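Local coordinates for Afp2 (Serratia entomophila, PDB 6RBN), which probably builds, as a tail-sheath-family subunit, the contractile helical sheath that surrounds the inner tube of the anti-feeding prophage injection system, at residues Phe159-Val171 and Val199-Asp211. Sequence-based numbering, arbitrary orientation.
Sequences FYPWGTLASGAAV and VNGVTPAFAVSDD
Gly-163 and Pro-204 form a single antiparallel bridge, a non-hydrogen-bonded pair with CA to CA 4.6 Å. On one flank Ala-205 N bonds to Trp-162 O (2.8 Å). On the other Thr-164 N bonds to Thr-203 O (3.0 Å). The closely packed face carries Val-202, Val-171 and Leu-165. In Val-202, chi1 of 69° sets CG1 between the backbone N and carbonyl carbon and leaves CG2 opposite the N, over the bare CA of Gly-163; CG2 also meets Val-171 CG2 at 4.2 Å. Leu-165 starts off away from 199-211, but its CD1 swings back against Val-202 CB and the Gly-201 carbonyl. Further along, Pro-161 CG touches Val-208 CG2, and Tyr-160 OH reaches the edge of the Phe-206 ring, 3.5 Å from CD2, the side chains crossing nearly perpendicularly. The hydroxyl is hydrogen-bonded to Glu-135 O and Ile-137 N instead, while Lys-136 makes a cation-pi contact with Phe-206. Thr-164 CG2 lies between Thr-203 and Ala-205 on the solvent-facing rim; beyond, the far end of the type I turn from Leu-165, Ser-167 and Gly-168, is exposed and makes no contact with 199-211. The bridge ties the loop between strand 156-157 and helix 173-187 to the approach to helix 210-216, with Val-171 packed on helices 66-75 and 173-187.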
ATOM      1  N   PHE C 159     -84.814  20.824 -49.003  1.00 76.84           N
ATOM      2  CA  PHE C 159     -85.733  19.698 -48.768  1.00 76.84           C
ATOM      3  C   PHE C 159     -87.197  20.032 -49.046  1.00 76.84           C
ATOM      4  O   PHE C 159     -87.934  20.309 -48.106  1.00 76.84           O
ATOM      5  CB  PHE C 159     -85.578  19.141 -47.350  1.00 76.84           C
ATOM      6  CG  PHE C 159     -84.232  18.560 -47.085  1.00 76.84           C
ATOM      7  CD1 PHE C 159     -83.906  17.301 -47.552  1.00 76.84           C
ATOM      8  CD2 PHE C 159     -83.286  19.277 -46.376  1.00 76.84           C
ATOM      9  CE1 PHE C 159     -82.663  16.767 -47.314  1.00 76.84           C
ATOM     10  CE2 PHE C 159     -82.048  18.746 -46.130  1.00 76.84           C
ATOM     11  CZ  PHE C 159     -81.733  17.490 -46.601  1.00 76.84           C
ATOM     12  N   TYR C 160     -87.592  20.107 -50.330  1.00 83.47           N
ATOM     13  CA  TYR C 160     -88.890  20.686 -50.700  1.00 83.47           C
ATOM     14  C   TYR C 160     -90.134  19.987 -50.139  1.00 83.47           C
ATOM     15  O   TYR C 160     -90.862  20.642 -49.372  1.00 83.47           O
ATOM     16  CB  TYR C 160     -88.964  20.841 -52.225  1.00 83.47           C
ATOM     17  CG  TYR C 160     -90.364  20.984 -52.779  1.00 83.47           C
ATOM     18  CD1 TYR C 160     -91.119  22.122 -52.554  1.00 83.47           C
ATOM     19  CD2 TYR C 160     -90.916  19.980 -53.560  1.00 83.47           C
ATOM     20  CE1 TYR C 160     -92.394  22.240 -53.064  1.00 83.47           C
ATOM     21  CE2 TYR C 160     -92.183  20.094 -54.081  1.00 83.47           C
ATOM     22  CZ  TYR C 160     -92.914  21.224 -53.830  1.00 83.47           C
ATOM     23  OH  TYR C 160     -94.179  21.337 -54.350  1.00 83.47           O
ATOM     24  N   PRO C 161     -90.467  18.727 -50.478  1.00 81.02           N
ATOM     25  CA  PRO C 161     -91.870  18.294 -50.334  1.00 81.02           C
ATOM     26  C   PRO C 161     -92.349  18.101 -48.902  1.00 81.02           C
ATOM     27  O   PRO C 161     -91.764  17.360 -48.110  1.00 81.02           O
ATOM     28  CB  PRO C 161     -91.892  16.941 -51.064  1.00 81.02           C
ATOM     29  CG  PRO C 161     -90.629  16.868 -51.818  1.00 81.02           C
ATOM     30  CD  PRO C 161     -89.652  17.610 -50.976  1.00 81.02           C
ATOM     31  N   TRP C 162     -93.449  18.777 -48.586  1.00 82.00           N
ATOM     32  CA  TRP C 162     -94.016  18.771 -47.245  1.00 82.00           C
ATOM     33  C   TRP C 162     -94.640  17.424 -46.910  1.00 82.00           C
ATOM     34  O   TRP C 162     -94.981  16.633 -47.791  1.00 82.00           O
ATOM     35  CB  TRP C 162     -95.058  19.881 -47.129  1.00 82.00           C
ATOM     36  CG  TRP C 162     -94.460  21.239 -46.979  1.00 82.00           C
ATOM     37  CD1 TRP C 162     -93.874  21.985 -47.953  1.00 82.00           C
ATOM     38  CD2 TRP C 162     -94.500  22.067 -45.813  1.00 82.00           C
ATOM     39  NE1 TRP C 162     -93.474  23.195 -47.448  1.00 82.00           N
ATOM     40  CE2 TRP C 162     -93.859  23.276 -46.137  1.00 82.00           C
ATOM     41  CE3 TRP C 162     -94.988  21.890 -44.517  1.00 82.00           C
ATOM     42  CZ2 TRP C 162     -93.694  24.302 -45.219  1.00 82.00           C
ATOM     43  CZ3 TRP C 162     -94.827  22.914 -43.606  1.00 82.00           C
ATOM     44  CH2 TRP C 162     -94.185  24.102 -43.958  1.00 82.00           C
ATOM     45  N   GLY C 163     -94.786  17.165 -45.611  1.00 85.79           N
ATOM     46  CA  GLY C 163     -95.335  15.906 -45.164  1.00 85.79           C
ATOM     47  C   GLY C 163     -96.815  15.985 -44.833  1.00 85.79           C
ATOM     48  O   GLY C 163     -97.389  17.056 -44.663  1.00 85.79           O
ATOM     49  N   THR C 164     -97.438  14.811 -44.762  1.00 90.54           N
ATOM     50  CA  THR C 164     -98.859  14.683 -44.460  1.00 90.54           C
ATOM     51  C   THR C 164     -99.104  13.563 -43.449  1.00 90.54           C
ATOM     52  O   THR C 164     -99.799  12.585 -43.749  1.00 90.54           O
ATOM     53  CB  THR C 164     -99.695  14.535 -45.746  1.00 90.54           C
ATOM     54  OG1 THR C 164    -101.061  14.251 -45.418  1.00 90.54           O
ATOM     55  CG2 THR C 164     -99.130  13.519 -46.735  1.00 90.54           C
ATOM     56  N   LEU C 165     -98.479  13.713 -42.267  1.00 92.09           N
ATOM     57  CA  LEU C 165     -98.435  12.760 -41.148  1.00 92.09           C
ATOM     58  C   LEU C 165     -99.768  12.079 -40.863  1.00 92.09           C
ATOM     59  O   LEU C 165    -100.834  12.675 -41.032  1.00 92.09           O
ATOM     60  CB  LEU C 165     -97.989  13.514 -39.894  1.00 92.09           C
ATOM     61  CG  LEU C 165     -97.678  12.841 -38.559  1.00 92.09           C
ATOM     62  CD1 LEU C 165     -96.427  12.001 -38.665  1.00 92.09           C
ATOM     63  CD2 LEU C 165     -97.530  13.887 -37.472  1.00 92.09           C
ATOM     64  N   ALA C 166     -99.685  10.819 -40.412  1.00 94.86           N
ATOM     65  CA  ALA C 166    -100.815   9.887 -40.409  1.00 94.86           C
ATOM     66  C   ALA C 166    -101.986  10.319 -39.531  1.00 94.86           C
ATOM     67  O   ALA C 166    -103.079   9.759 -39.668  1.00 94.86           O
ATOM     68  CB  ALA C 166    -100.337   8.501 -39.970  1.00 94.86           C
ATOM     69  N   SER C 167    -101.801  11.292 -38.645  1.00 96.09           N
ATOM     70  CA  SER C 167    -102.911  11.904 -37.932  1.00 96.09           C
ATOM     71  C   SER C 167    -103.559  13.037 -38.720  1.00 96.09           C
ATOM     72  O   SER C 167    -104.405  13.752 -38.174  1.00 96.09           O
ATOM     73  CB  SER C 167    -102.446  12.421 -36.570  1.00 96.09           C
ATOM     74  OG  SER C 167    -101.543  13.502 -36.718  1.00 96.09           O
ATOM     75  N   GLY C 168    -103.178  13.218 -39.985  1.00 93.59           N
ATOM     76  CA  GLY C 168    -103.737  14.244 -40.830  1.00 93.59           C
ATOM     77  C   GLY C 168    -102.946  15.533 -40.880  1.00 93.59           C
ATOM     78  O   GLY C 168    -103.125  16.316 -41.819  1.00 93.59           O
ATOM     79  N   ALA C 169    -102.073  15.774 -39.909  1.00 92.02           N
ATOM     80  CA  ALA C 169    -101.374  17.043 -39.811  1.00 92.02           C
ATOM     81  C   ALA C 169    -100.206  17.100 -40.794  1.00 92.02           C
ATOM     82  O   ALA C 169     -99.810  16.099 -41.394  1.00 92.02           O
ATOM     83  CB  ALA C 169    -100.890  17.269 -38.383  1.00 92.02           C
ATOM     84  N   ALA C 170     -99.648  18.297 -40.948  1.00 86.60           N
ATOM     85  CA  ALA C 170     -98.612  18.571 -41.935  1.00 86.60           C
ATOM     86  C   ALA C 170     -97.269  18.731 -41.240  1.00 86.60           C
ATOM     87  O   ALA C 170     -97.085  19.660 -40.447  1.00 86.60           O
ATOM     88  CB  ALA C 170     -98.943  19.825 -42.741  1.00 86.60           C
ATOM     89  N   VAL C 171     -96.341  17.835 -41.543  1.00 80.94           N
ATOM     90  CA  VAL C 171     -94.983  17.930 -41.000  1.00 80.94           C
ATOM     91  C   VAL C 171     -94.155  18.827 -41.917  1.00 80.94           C
ATOM     92  O   VAL C 171     -94.210  18.655 -43.145  1.00 80.94           O
ATOM     93  CB  VAL C 171     -94.358  16.546 -40.877  1.00 80.94           C
ATOM     94  CG1 VAL C 171     -92.910  16.638 -40.444  1.00 80.94           C
ATOM     95  CG2 VAL C 171     -95.113  15.734 -39.877  1.00 80.94           C
ATOM     96  N   VAL C 199     -87.548   7.194 -43.249  1.00 80.68           N
ATOM     97  CA  VAL C 199     -88.272   7.802 -42.142  1.00 80.68           C
ATOM     98  C   VAL C 199     -89.684   7.225 -42.138  1.00 80.68           C
ATOM     99  O   VAL C 199     -90.275   6.962 -43.188  1.00 80.68           O
ATOM    100  CB  VAL C 199     -88.229   9.348 -42.240  1.00 80.68           C
ATOM    101  CG1 VAL C 199     -88.913   9.866 -43.481  1.00 80.68           C
ATOM    102  CG2 VAL C 199     -88.819  10.007 -41.020  1.00 80.68           C
ATOM    103  N   ASN C 200     -90.211   6.953 -40.950  1.00 83.79           N
ATOM    104  CA  ASN C 200     -91.451   6.209 -40.794  1.00 83.79           C
ATOM    105  C   ASN C 200     -92.556   7.102 -40.251  1.00 83.79           C
ATOM    106  O   ASN C 200     -92.300   8.102 -39.576  1.00 83.79           O
ATOM    107  CB  ASN C 200     -91.263   5.015 -39.858  1.00 83.79           C
ATOM    108  CG  ASN C 200     -90.429   3.920 -40.478  1.00 83.79           C
ATOM    109  OD1 ASN C 200     -90.599   3.585 -41.649  1.00 83.79           O
ATOM    110  ND2 ASN C 200     -89.518   3.354 -39.698  1.00 83.79           N
ATOM    111  N   GLY C 201     -93.793   6.723 -40.554  1.00 84.84           N
ATOM    112  CA  GLY C 201     -94.955   7.421 -40.051  1.00 84.84           C
ATOM    113  C   GLY C 201     -95.353   8.659 -40.817  1.00 84.84           C
ATOM    114  O   GLY C 201     -96.377   9.265 -40.485  1.00 84.84           O
ATOM    115  N   VAL C 202     -94.604   9.041 -41.847  1.00 82.33           N
ATOM    116  CA  VAL C 202     -94.894  10.241 -42.616  1.00 82.33           C
ATOM    117  C   VAL C 202     -94.859   9.861 -44.091  1.00 82.33           C
ATOM    118  O   VAL C 202     -94.172   8.919 -44.489  1.00 82.33           O
ATOM    119  CB  VAL C 202     -93.900  11.386 -42.270  1.00 82.33           C
ATOM    120  CG1 VAL C 202     -92.494  11.084 -42.760  1.00 82.33           C
ATOM    121  CG2 VAL C 202     -94.389  12.742 -42.768  1.00 82.33           C
ATOM    122  N   THR C 203     -95.671  10.540 -44.890  1.00 83.99           N
ATOM    123  CA  THR C 203     -95.703  10.372 -46.334  1.00 83.99           C
ATOM    124  C   THR C 203     -95.590  11.752 -46.963  1.00 83.99           C
ATOM    125  O   THR C 203     -95.984  12.744 -46.342  1.00 83.99           O
ATOM    126  CB  THR C 203     -96.991   9.676 -46.810  1.00 83.99           C
ATOM    127  OG1 THR C 203     -98.135  10.407 -46.358  1.00 83.99           O
ATOM    128  CG2 THR C 203     -97.069   8.244 -46.298  1.00 83.99           C
ATOM    129  N   PRO C 204     -95.010  11.860 -48.158  1.00 82.51           N
ATOM    130  CA  PRO C 204     -94.974  13.162 -48.826  1.00 82.51           C
ATOM    131  C   PRO C 204     -96.353  13.580 -49.299  1.00 82.51           C
ATOM    132  O   PRO C 204     -97.193  12.751 -49.652  1.00 82.51           O
ATOM    133  CB  PRO C 204     -94.022  12.932 -50.004  1.00 82.51           C
ATOM    134  CG  PRO C 204     -94.074  11.482 -50.250  1.00 82.51           C
ATOM    135  CD  PRO C 204     -94.249  10.846 -48.910  1.00 82.51           C
ATOM    136  N   ALA C 205     -96.582  14.892 -49.286  1.00 84.47           N
ATOM    137  CA  ALA C 205     -97.868  15.419 -49.727  1.00 84.47           C
ATOM    138  C   ALA C 205     -98.036  15.298 -51.231  1.00 84.47           C
ATOM    139  O   ALA C 205     -99.156  15.121 -51.718  1.00 84.47           O
ATOM    140  CB  ALA C 205     -98.016  16.876 -49.296  1.00 84.47           C
ATOM    141  N   PHE C 206     -96.940  15.381 -51.975  1.00 87.16           N
ATOM    142  CA  PHE C 206     -96.956  15.377 -53.428  1.00 87.16           C
ATOM    143  C   PHE C 206     -96.102  14.224 -53.932  1.00 87.16           C
ATOM    144  O   PHE C 206     -95.251  13.694 -53.215  1.00 87.16           O
ATOM    145  CB  PHE C 206     -96.418  16.701 -53.976  1.00 87.16           C
ATOM    146  CG  PHE C 206     -97.268  17.884 -53.634  1.00 87.16           C
ATOM    147  CD1 PHE C 206     -98.637  17.759 -53.472  1.00 87.16           C
ATOM    148  CD2 PHE C 206     -96.684  19.112 -53.392  1.00 87.16           C
ATOM    149  CE1 PHE C 206     -99.413  18.848 -53.132  1.00 87.16           C
ATOM    150  CE2 PHE C 206     -97.450  20.200 -53.040  1.00 87.16           C
ATOM    151  CZ  PHE C 206     -98.818  20.070 -52.915  1.00 87.16           C
ATOM    152  N   ALA C 207     -96.336  13.837 -55.178  1.00 84.33           N
ATOM    153  CA  ALA C 207     -95.532  12.833 -55.854  1.00 84.33           C
ATOM    154  C   ALA C 207     -94.607  13.535 -56.832  1.00 84.33           C
ATOM    155  O   ALA C 207     -95.060  14.351 -57.641  1.00 84.33           O
ATOM    156  CB  ALA C 207     -96.410  11.814 -56.578  1.00 84.33           C
ATOM    157  N   VAL C 208     -93.318  13.230 -56.751  1.00 82.76           N
ATOM    158  CA  VAL C 208     -92.298  13.896 -57.549  1.00 82.76           C
ATOM    159  C   VAL C 208     -91.672  12.876 -58.490  1.00 82.76           C
ATOM    160  O   VAL C 208     -91.263  11.792 -58.056  1.00 82.76           O
ATOM    161  CB  VAL C 208     -91.232  14.548 -56.656  1.00 82.76           C
ATOM    162  CG1 VAL C 208     -90.168  15.181 -57.504  1.00 82.76           C
ATOM    163  CG2 VAL C 208     -91.864  15.577 -55.744  1.00 82.76           C
ATOM    164  N   SER C 209     -91.601  13.219 -59.772  1.00 84.67           N
ATOM    165  CA  SER C 209     -90.974  12.368 -60.765  1.00 84.67           C
ATOM    166  C   SER C 209     -89.483  12.673 -60.862  1.00 84.67           C
ATOM    167  O   SER C 209     -88.970  13.611 -60.248  1.00 84.67           O
ATOM    168  CB  SER C 209     -91.655  12.545 -62.119  1.00 84.67           C
ATOM    169  OG  SER C 209     -91.454  13.855 -62.614  1.00 84.67           O
ATOM    170  N   ASP C 210     -88.775  11.865 -61.652  1.00 87.22           N
ATOM    171  CA  ASP C 210     -87.352  12.086 -61.872  1.00 87.22           C
ATOM    172  C   ASP C 210     -87.090  13.316 -62.727  1.00 87.22           C
ATOM    173  O   ASP C 210     -86.100  14.019 -62.508  1.00 87.22           O
ATOM    174  CB  ASP C 210     -86.729  10.860 -62.536  1.00 87.22           C
ATOM    175  CG  ASP C 210     -86.567   9.702 -61.585  1.00 87.22           C
ATOM    176  OD1 ASP C 210     -86.370   9.951 -60.381  1.00 87.22           O
ATOM    177  OD2 ASP C 210     -86.628   8.542 -62.042  1.00 87.22           O
ATOM    178  N   ASP C 211     -87.957  13.591 -63.702  1.00 87.96           N
ATOM    179  CA  ASP C 211     -87.723  14.708 -64.608  1.00 87.96           C
ATOM    180  C   ASP C 211     -87.978  16.053 -63.947  1.00 87.96           C
ATOM    181  O   ASP C 211     -87.498  17.075 -64.446  1.00 87.96           O
ATOM    182  CB  ASP C 211     -88.593  14.556 -65.854  1.00 87.96           C
ATOM    183  CG  ASP C 211     -88.174  13.382 -66.715  1.00 87.96           C
ATOM    184  OD1 ASP C 211     -86.978  13.024 -66.690  1.00 87.96           O
ATOM    185  OD2 ASP C 211     -89.036  12.817 -67.418  1.00 87.96           O
TER